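Local coordinates for projannalysin (Methanocaldococcus jannaschii, PDB 4JIX), which is the zymogen of jannalysin, a soluble zinc-dependent minigluzincin that probably hydrolyses peptide bonds once activated, at residues I15-E18 and I19-S22; E88-L91 and R92-F95. The protein carries 1 engineered substitution. One frame throughout, in Å; residues are numbered along the deposited sequence.

Contact 1: residues I15-E18 and I19-S22; sequences IVNE and ILIS
Ile15 and Ile19 lie side by side, one helical turn apart, and point the same way. They meet methyl to methyl, with CG2 of Ile15 4.0 Å from CD1 of Ile19. CG2 of Ile15 takes the position opposite the backbone N because CG1 sits beside that N (chi1 -58°). This turns the short branch toward the next turn. CD1 of Ile19 also passes 3.5 Å from the carbonyl O of Ile15.

Val16 and Leu20 repeat the pattern one residue further along the helix. CG1 of Val16 and CD1 of Leu20 run alongside each other at 4.0 Å. The Leu20 side chain folds back over the preceding turn, since its CG lies beside its own N (chi1 -65°). CD1 of Leu20 also meets the amide of Asn17 obliquely, 3.9 Å from Asn17 OD1. On the outer side, CG1 of Ile21 rests 3.3 Å from the carbonyl O of Asn17.

The backbone spaces these pairs. The N-H of Leu20 reaches O of Val16 at 3.0 Å and 167°. Ser22 N donates to O of Glu18 at 2.9 Å, while the bond from Ile19 N to Ile15 O is weak.

Two polar side chains have partners outside the helix. Glu18 OE1 forms a salt bridge with Lys10, just before the helix, and Ser22 OG makes a probable hydrogen bond with Tyr94 OH. Inward, Ile15 and Ile19 pack on Ile69 of helix 62-78, and Leu20 packs on Leu73. This is the i to i+4 packing of an amphipathic alpha-helix. Part of its apolar side packs against helix 62-78, and Val16 meets Ile29. Helix 62-78 carries the zinc ligands His71 and His75 in an HExxH pattern, as in gluzincin metallopeptidases.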
# COMPACT_ATOMS: atom_id res chain seq x y z
N ILE A 15 -16.75 -11.48 -1.72
CA ILE A 15 -16.08 -10.69 -0.68
C ILE A 15 -16.89 -9.39 -0.45
O ILE A 15 -17.17 -9.03 0.70
CB ILE A 15 -14.58 -10.40 -1.01
CG1 ILE A 15 -13.76 -11.71 -1.21
CG2 ILE A 15 -13.95 -9.51 0.08
CD1 ILE A 15 -12.31 -11.51 -1.81
N VAL A 16 -17.25 -8.70 -1.55
CA VAL A 16 -18.03 -7.46 -1.51
C VAL A 16 -19.39 -7.70 -0.82
O VAL A 16 -19.72 -6.97 0.11
CB VAL A 16 -18.21 -6.81 -2.92
CG1 VAL A 16 -19.10 -5.57 -2.84
CG2 VAL A 16 -16.86 -6.45 -3.53
N ASN A 17 -20.15 -8.74 -1.25
CA ASN A 17 -21.48 -9.03 -0.72
C ASN A 17 -21.46 -9.35 0.78
O ASN A 17 -22.35 -8.90 1.49
CB ASN A 17 -22.17 -10.15 -1.52
CG ASN A 17 -22.56 -9.69 -2.90
OD1 ASN A 17 -22.63 -8.50 -3.19
ND2 ASN A 17 -22.80 -10.61 -3.81
N GLU A 18 -20.43 -10.07 1.26
CA GLU A 18 -20.27 -10.41 2.67
C GLU A 18 -20.09 -9.14 3.53
O GLU A 18 -20.65 -9.06 4.63
CB GLU A 18 -19.07 -11.36 2.86
CG GLU A 18 -19.40 -12.81 2.55
CD GLU A 18 -18.24 -13.78 2.45
OE1 GLU A 18 -17.08 -13.37 2.69
OE2 GLU A 18 -18.49 -14.96 2.12
N ILE A 19 -19.36 -8.14 3.02
CA ILE A 19 -19.12 -6.87 3.71
C ILE A 19 -20.41 -6.02 3.69
O ILE A 19 -20.77 -5.47 4.73
CB ILE A 19 -17.89 -6.12 3.13
CG1 ILE A 19 -16.60 -6.91 3.44
CG2 ILE A 19 -17.78 -4.67 3.67
CD1 ILE A 19 -15.39 -6.62 2.49
N LEU A 20 -21.11 -5.96 2.54
CA LEU A 20 -22.39 -5.24 2.47
C LEU A 20 -23.37 -5.84 3.49
O LEU A 20 -24.10 -5.09 4.13
CB LEU A 20 -23.00 -5.29 1.06
CG LEU A 20 -22.24 -4.58 -0.06
CD1 LEU A 20 -22.77 -5.04 -1.41
CD2 LEU A 20 -22.35 -3.03 0.05
N ILE A 21 -23.36 -7.18 3.67
CA ILE A 21 -24.24 -7.85 4.65
C ILE A 21 -23.80 -7.47 6.08
O ILE A 21 -24.64 -6.98 6.83
CB ILE A 21 -24.33 -9.40 4.44
CG1 ILE A 21 -25.12 -9.73 3.15
CG2 ILE A 21 -25.02 -10.09 5.66
CD1 ILE A 21 -24.96 -11.23 2.58
N SER A 22 -22.49 -7.64 6.44
CA SER A 22 -21.99 -7.36 7.79
C SER A 22 -22.15 -5.87 8.17
O SER A 22 -22.46 -5.58 9.32
CB SER A 22 -20.53 -7.79 7.94
OG SER A 22 -19.66 -6.97 7.18

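Contact 2: residues E88-L91 and R92-F95; sequences ENEL and RNYF
The carbonyl O of Leu91 receives two backbone N-H groups where helix 85-91 gives way to a loop. Phe95 N approaches Leu91 O in the carbonyl plane at 3.0 Å, with a nearly straight bond of 167°. Tyr94 N comes in above that plane, 2.9 Å from Leu91 O. One turn earlier, Arg92 N donates to O of Glu88. Asn93 N reaches O of Glu90 at 3.3 Å, again from above the carbonyl plane. The helix thus ends in two i to i+3 bonds, to Glu90 O and Leu91 O, alongside the i to i+4 bond from Phe95 N.

The Tyr94 ring turns its edge to Glu90 O and Leu91 O. Tyr94 CD2 is 3.3 Å from O of Glu90, near the ring plane. CD1 of Leu91 likewise meets the edge of the Phe95 ring, 4.3 Å from Phe95 CD2.

Arg92 bends at chi2 (-53°) and crosses Leu91 obliquely. Arg92 NH1 lies 3.7 Å from CG of Leu91. Arg92 NH1 also donates to the carbonyl O of Phe95 at 2.9 Å, linking the start of the loop to the carbonyl three residues on. The carboxylate of Glu88 stands near the guanidinium without touching it; Glu88 OE2 is 5.0 Å from Arg92 NH2, so any attraction is probably modest.

Further out, Glu90 OE1 forms a salt bridge with Lys77 of helix 62-78. Residues 92-95 lie in the loop between helices 85-91 and 97-111, and Tyr94 places this turn beside helix 12-22. Leu91, Arg92 and Phe95 touch Cys100 of helix 97-111, while Tyr94 and Phe95 pack on Leu70 of helix 62-78.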
# COMPACT_ATOMS: atom_id res chain seq x y z
N GLU A 88 -13.93 5.38 12.56
CA GLU A 88 -13.25 4.53 13.55
C GLU A 88 -14.24 3.61 14.27
O GLU A 88 -13.93 2.44 14.45
CB GLU A 88 -12.47 5.36 14.57
CG GLU A 88 -11.15 5.90 14.03
CD GLU A 88 -10.35 6.74 15.01
OE1 GLU A 88 -9.65 7.67 14.56
OE2 GLU A 88 -10.43 6.47 16.24
N ASN A 89 -15.44 4.12 14.63
CA ASN A 89 -16.47 3.34 15.32
C ASN A 89 -16.89 2.10 14.52
O ASN A 89 -17.05 1.03 15.12
CB ASN A 89 -17.71 4.19 15.65
CG ASN A 89 -17.51 5.23 16.74
OD1 ASN A 89 -18.33 6.14 16.89
ND2 ASN A 89 -16.41 5.15 17.49
N GLU A 90 -17.06 2.23 13.19
CA GLU A 90 -17.44 1.10 12.33
C GLU A 90 -16.28 0.13 12.16
O GLU A 90 -16.48 -1.08 12.25
CB GLU A 90 -17.92 1.56 10.94
CG GLU A 90 -19.15 2.45 10.96
CD GLU A 90 -20.45 1.83 11.42
OE1 GLU A 90 -20.62 0.59 11.29
OE2 GLU A 90 -21.33 2.60 11.87
N LEU A 91 -15.07 0.67 11.91
CA LEU A 91 -13.87 -0.12 11.71
C LEU A 91 -13.51 -0.97 12.94
O LEU A 91 -13.09 -2.11 12.78
CB LEU A 91 -12.69 0.81 11.34
CG LEU A 91 -11.33 0.17 11.04
CD1 LEU A 91 -11.43 -0.87 9.91
CD2 LEU A 91 -10.32 1.25 10.67
N ARG A 92 -13.73 -0.42 14.16
CA ARG A 92 -13.40 -1.11 15.41
C ARG A 92 -14.26 -2.35 15.68
O ARG A 92 -13.86 -3.18 16.51
CB ARG A 92 -13.47 -0.16 16.62
CG ARG A 92 -12.27 0.80 16.71
CD ARG A 92 -10.90 0.10 16.68
NE ARG A 92 -9.86 1.07 16.37
CZ ARG A 92 -9.24 1.17 15.20
NH1 ARG A 92 -9.48 0.31 14.23
NH2 ARG A 92 -8.32 2.11 15.01
N ASN A 93 -15.39 -2.52 14.96
CA ASN A 93 -16.23 -3.71 15.06
C ASN A 93 -15.57 -4.87 14.30
O ASN A 93 -16.00 -6.01 14.43
CB ASN A 93 -17.64 -3.44 14.51
CG ASN A 93 -18.47 -2.50 15.34
OD1 ASN A 93 -18.43 -2.49 16.57
ND2 ASN A 93 -19.30 -1.71 14.68
N TYR A 94 -14.52 -4.57 13.51
CA TYR A 94 -13.81 -5.54 12.70
C TYR A 94 -12.38 -5.74 13.16
O TYR A 94 -11.94 -6.88 13.24
CB TYR A 94 -13.80 -5.09 11.22
CG TYR A 94 -15.19 -5.06 10.62
CD1 TYR A 94 -15.73 -6.17 9.98
CD2 TYR A 94 -16.01 -3.94 10.77
CE1 TYR A 94 -17.03 -6.16 9.47
CE2 TYR A 94 -17.31 -3.92 10.29
CZ TYR A 94 -17.82 -5.03 9.63
OH TYR A 94 -19.10 -5.01 9.14
N PHE A 95 -11.64 -4.63 13.40
CA PHE A 95 -10.23 -4.68 13.75
C PHE A 95 -9.82 -3.61 14.74
O PHE A 95 -10.23 -2.46 14.62
CB PHE A 95 -9.36 -4.50 12.48
CG PHE A 95 -9.64 -5.46 11.35
CD1 PHE A 95 -9.23 -6.79 11.42
CD2 PHE A 95 -10.30 -5.02 10.21
CE1 PHE A 95 -9.51 -7.68 10.38
CE2 PHE A 95 -10.59 -5.91 9.16
CZ PHE A 95 -10.20 -7.24 9.26

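How the contacts relate
Contact 1 comes first along the chain, within helix 12-22. Contact 2 follows after the sheet and the zinc-binding helix 62-78, at the end of helix 85-91 and in the loop beyond. Their centres are 15 Å apart, and both belong to the YgjP-like metallopeptidase domain. They meet directly through a probable hydrogen bond of 2.8 Å between Ser22 OG and Tyr94 OH. Both also pack on helix 62-78. The N-terminal helix and the C-terminal helical region are thus joined to each other and to the helix that carries two of the zinc ligands.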